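Local coordinates for protein 4-phosphoerythronate dehydrogenase (PDB 4PRK) that probably acts as an NAD-dependent D-lactate dehydrogenase, interconverting D-lactate and pyruvate, at residues 70-83 / 91-103. Sequence-based numbering, arbitrary orientation.
Sequences IKSIGLRIVGTNTI and YHLTVTNVPVYSP
Strands 72-75 and 94-96 run parallel at 10°, their axes 4.6 Å apart, with Ser72 beside Thr94, Ile73 beside Val95 and Gly74 beside Thr96. Helix 85-90 makes the crossover of this beta-alpha-beta unit. Ile73 N donates to Thr94 O and Ile73 O accepts from Thr96 N, and Leu75 N then bonds to Thr96 O. Past the strands, one more backbone bond, from Val98 N to Ile77 O (3.0 Å), joins the loops.

One face is apolar. With CG1 opposite the backbone N (chi1 -169°), Val95 sets this methyl against Leu75 CD2, 3.8 Å away; its CG2 meets Ile83 CG2. Farther back, Ile73 CD1 touches Leu93 CD1. On the other face Thr96 OG1 lies 3.5 Å from Gly74 CA. A water joins Thr96 OG1 to Leu75 O, and helix 301-319 packs here through Leu318.

Asn97 ties down the loop after strand 72-75. Its CG stands between the backbone N and the carbonyl carbon (chi1 74°); this turn carries the amide across to Val78 O, to which ND2 donates at 3.1 Å. The bond is fairly straight, lies close to the Asn97 amide plane and uses a lone pair of the carbonyl. An alanine here would remove that donor, and Val78 O is likely to lose its tie to this segment, leaving the loop less firmly held. Tyr101 crosses Val78 at about a right angle, its OH 3.8 Å from Val78 CG1, while Ile77 CA sits at the ring edge.

Strand 94-96 ends the five-stranded parallel sheet within this chain, and Val95 also bonds to the backbone of Val328. Main-chain bonds and aliphatic packing thus join the two strands; beyond them a backbone bond from Val98, the Asn97 amide and the Tyr101 ring hold the loop.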
# COMPACT_ATOMS: atom_id res chain seq x y z
N ILE A 70 7.49 47.20 0.79
CA ILE A 70 7.32 45.78 1.10
C ILE A 70 5.86 45.60 1.51
O ILE A 70 5.39 46.31 2.42
CB ILE A 70 8.25 45.28 2.25
CG1 ILE A 70 9.74 45.45 1.92
CG2 ILE A 70 7.97 43.82 2.56
CD1 ILE A 70 10.27 44.50 0.85
N LYS A 71 5.17 44.66 0.86
CA LYS A 71 3.72 44.46 1.06
C LYS A 71 3.34 43.27 1.96
O LYS A 71 2.15 43.10 2.26
CB LYS A 71 3.02 44.29 -0.30
CG LYS A 71 3.28 45.41 -1.30
CD LYS A 71 2.75 45.05 -2.68
CE LYS A 71 1.27 44.70 -2.65
NZ LYS A 71 0.73 44.65 -4.04
N SER A 72 4.32 42.45 2.37
CA SER A 72 4.06 41.32 3.27
C SER A 72 5.28 40.91 4.10
O SER A 72 6.37 41.42 3.88
CB SER A 72 3.52 40.12 2.48
OG SER A 72 4.55 39.47 1.73
N ILE A 73 5.04 40.03 5.08
CA ILE A 73 6.08 39.29 5.83
C ILE A 73 5.92 37.76 5.61
O ILE A 73 4.94 37.12 6.08
CB ILE A 73 6.07 39.64 7.33
CG1 ILE A 73 6.38 41.13 7.54
CG2 ILE A 73 7.10 38.82 8.11
CD1 ILE A 73 5.99 41.62 8.92
N GLY A 74 6.89 37.19 4.89
CA GLY A 74 6.90 35.75 4.59
C GLY A 74 7.65 34.98 5.67
O GLY A 74 8.88 34.84 5.62
N LEU A 75 6.91 34.55 6.68
CA LEU A 75 7.40 33.55 7.62
C LEU A 75 7.76 32.31 6.85
O LEU A 75 6.94 31.83 6.04
CB LEU A 75 6.29 33.13 8.59
CG LEU A 75 6.11 33.94 9.85
CD1 LEU A 75 6.89 35.24 9.90
CD2 LEU A 75 4.62 34.19 10.00
N ARG A 76 8.96 31.78 7.09
CA ARG A 76 9.38 30.49 6.47
C ARG A 76 8.96 29.32 7.34
O ARG A 76 9.04 28.14 6.92
CB ARG A 76 10.90 30.44 6.24
CG ARG A 76 11.41 31.52 5.27
CD ARG A 76 12.77 31.13 4.70
NE ARG A 76 13.85 30.88 5.68
CZ ARG A 76 14.49 31.82 6.37
NH1 ARG A 76 15.48 31.49 7.20
NH2 ARG A 76 14.14 33.11 6.25
N ILE A 77 8.53 29.67 8.55
CA ILE A 77 8.11 28.72 9.56
C ILE A 77 6.60 28.76 9.76
O ILE A 77 5.87 29.54 9.12
CB ILE A 77 8.83 28.97 10.88
CG1 ILE A 77 8.44 30.32 11.46
CG2 ILE A 77 10.33 28.90 10.65
CD1 ILE A 77 9.20 30.63 12.73
N VAL A 78 6.17 27.88 10.65
CA VAL A 78 4.78 27.76 11.02
C VAL A 78 4.36 28.73 12.11
O VAL A 78 3.29 29.32 12.00
CB VAL A 78 4.45 26.31 11.42
CG1 VAL A 78 5.17 25.92 12.71
CG2 VAL A 78 2.95 26.13 11.55
N GLY A 79 5.18 28.90 13.15
CA GLY A 79 4.79 29.71 14.29
C GLY A 79 4.82 31.20 13.99
O GLY A 79 5.78 31.69 13.43
N THR A 80 3.76 31.91 14.38
CA THR A 80 3.66 33.36 14.18
C THR A 80 3.71 34.13 15.48
O THR A 80 3.46 35.34 15.50
CB THR A 80 2.32 33.74 13.55
OG1 THR A 80 1.28 33.17 14.33
CG2 THR A 80 2.24 33.24 12.11
N ASN A 81 3.98 33.43 16.57
CA ASN A 81 4.07 34.06 17.88
C ASN A 81 4.88 35.37 17.91
O ASN A 81 4.44 36.34 18.53
CB ASN A 81 4.67 33.07 18.88
CG ASN A 81 6.01 32.54 18.42
OD1 ASN A 81 7.05 33.11 18.75
ND2 ASN A 81 6.00 31.47 17.61
N THR A 82 6.04 35.42 17.25
CA THR A 82 6.91 36.62 17.33
C THR A 82 6.47 37.77 16.40
O THR A 82 7.13 38.82 16.35
CB THR A 82 8.41 36.35 17.05
OG1 THR A 82 8.61 36.15 15.65
CG2 THR A 82 8.95 35.15 17.84
N ILE A 83 5.39 37.58 15.65
CA ILE A 83 4.84 38.67 14.85
C ILE A 83 3.82 39.42 15.68
O ILE A 83 2.79 38.88 16.06
CB ILE A 83 4.16 38.20 13.54
CG1 ILE A 83 5.12 37.40 12.66
CG2 ILE A 83 3.63 39.42 12.75
CD1 ILE A 83 6.21 38.22 12.01
N TYR A 91 0.44 48.92 9.26
CA TYR A 91 1.24 49.22 8.08
C TYR A 91 0.85 48.40 6.87
O TYR A 91 1.67 48.22 6.00
CB TYR A 91 2.72 49.05 8.39
CG TYR A 91 3.22 50.14 9.31
CD1 TYR A 91 3.40 51.44 8.84
CD2 TYR A 91 3.48 49.87 10.64
CE1 TYR A 91 3.84 52.45 9.68
CE2 TYR A 91 3.92 50.87 11.50
CZ TYR A 91 4.09 52.16 11.01
OH TYR A 91 4.53 53.14 11.87
N HIS A 92 -0.38 47.90 6.81
CA HIS A 92 -0.88 47.19 5.63
C HIS A 92 0.02 46.02 5.21
O HIS A 92 0.11 45.70 4.03
CB HIS A 92 -1.07 48.17 4.47
CG HIS A 92 -2.06 49.26 4.75
ND1 HIS A 92 -2.96 49.70 3.80
CD2 HIS A 92 -2.30 49.99 5.86
CE1 HIS A 92 -3.71 50.66 4.32
NE2 HIS A 92 -3.33 50.85 5.57
N LEU A 93 0.66 45.37 6.18
CA LEU A 93 1.58 44.25 5.91
C LEU A 93 0.86 42.90 6.03
O LEU A 93 0.71 42.39 7.15
CB LEU A 93 2.78 44.28 6.88
CG LEU A 93 3.89 45.33 6.70
CD1 LEU A 93 4.68 45.54 7.99
CD2 LEU A 93 4.84 44.96 5.56
N THR A 94 0.43 42.30 4.91
CA THR A 94 -0.06 40.91 4.93
C THR A 94 1.03 40.06 5.64
O THR A 94 2.21 40.38 5.55
CB THR A 94 -0.41 40.32 3.51
OG1 THR A 94 -1.42 41.09 2.85
CG2 THR A 94 -0.90 38.85 3.61
N VAL A 95 0.61 39.03 6.38
CA VAL A 95 1.53 38.04 6.99
C VAL A 95 1.20 36.64 6.44
O VAL A 95 0.04 36.21 6.47
CB VAL A 95 1.43 38.04 8.54
CG1 VAL A 95 2.56 37.23 9.20
CG2 VAL A 95 1.44 39.48 9.05
N THR A 96 2.21 35.97 5.88
CA THR A 96 2.03 34.59 5.43
C THR A 96 2.97 33.70 6.22
O THR A 96 3.93 34.17 6.87
CB THR A 96 2.32 34.36 3.90
OG1 THR A 96 3.69 34.65 3.58
CG2 THR A 96 1.37 35.17 3.02
N ASN A 97 2.70 32.40 6.15
CA ASN A 97 3.54 31.44 6.82
C ASN A 97 3.56 30.14 6.06
O ASN A 97 2.84 29.98 5.06
CB ASN A 97 3.02 31.24 8.26
CG ASN A 97 1.75 30.41 8.32
OD1 ASN A 97 1.01 30.28 7.32
ND2 ASN A 97 1.48 29.84 9.49
N VAL A 98 4.35 29.19 6.58
CA VAL A 98 4.38 27.81 6.06
C VAL A 98 3.83 26.80 7.10
O VAL A 98 4.55 26.29 7.97
CB VAL A 98 5.77 27.44 5.50
CG1 VAL A 98 5.71 26.08 4.83
CG2 VAL A 98 6.22 28.48 4.49
N PRO A 99 2.54 26.56 7.03
CA PRO A 99 1.87 25.55 7.84
C PRO A 99 2.28 24.11 7.54
O PRO A 99 2.35 23.31 8.45
CB PRO A 99 0.39 25.79 7.55
CG PRO A 99 0.35 26.54 6.28
CD PRO A 99 1.57 27.39 6.29
N VAL A 100 2.50 23.77 6.28
CA VAL A 100 2.75 22.39 5.89
C VAL A 100 4.12 22.22 5.22
O VAL A 100 4.22 22.30 4.00
CB VAL A 100 1.64 21.93 4.93
CG1 VAL A 100 1.90 20.55 4.37
CG2 VAL A 100 0.28 21.98 5.61
N TYR A 101 5.18 22.02 6.02
CA TYR A 101 6.54 21.82 5.50
C TYR A 101 6.74 20.54 4.67
O TYR A 101 6.94 20.58 3.47
CB TYR A 101 7.44 21.50 6.69
CG TYR A 101 7.64 22.50 7.79
CD1 TYR A 101 7.43 23.85 7.60
CD2 TYR A 101 8.13 22.07 9.01
CE1 TYR A 101 7.67 24.75 8.63
CE2 TYR A 101 8.38 22.96 10.04
CZ TYR A 101 8.15 24.29 9.85
OH TYR A 101 8.39 25.15 10.88
N SER A 102 6.56 19.41 5.35
CA SER A 102 6.37 18.11 4.75
C SER A 102 5.75 17.19 5.79
O SER A 102 6.47 16.72 6.66
CB SER A 102 7.70 17.55 4.24
OG SER A 102 7.66 16.16 4.02
N PRO A 103 4.45 16.90 5.72
CA PRO A 103 3.94 16.01 6.77
C PRO A 103 4.62 14.64 6.79
O PRO A 103 4.72 14.07 7.85
CB PRO A 103 2.45 15.88 6.47
CG PRO A 103 2.26 16.34 5.10
CD PRO A 103 3.22 17.43 4.95
O HOH W 1 5.50 32.77 4.13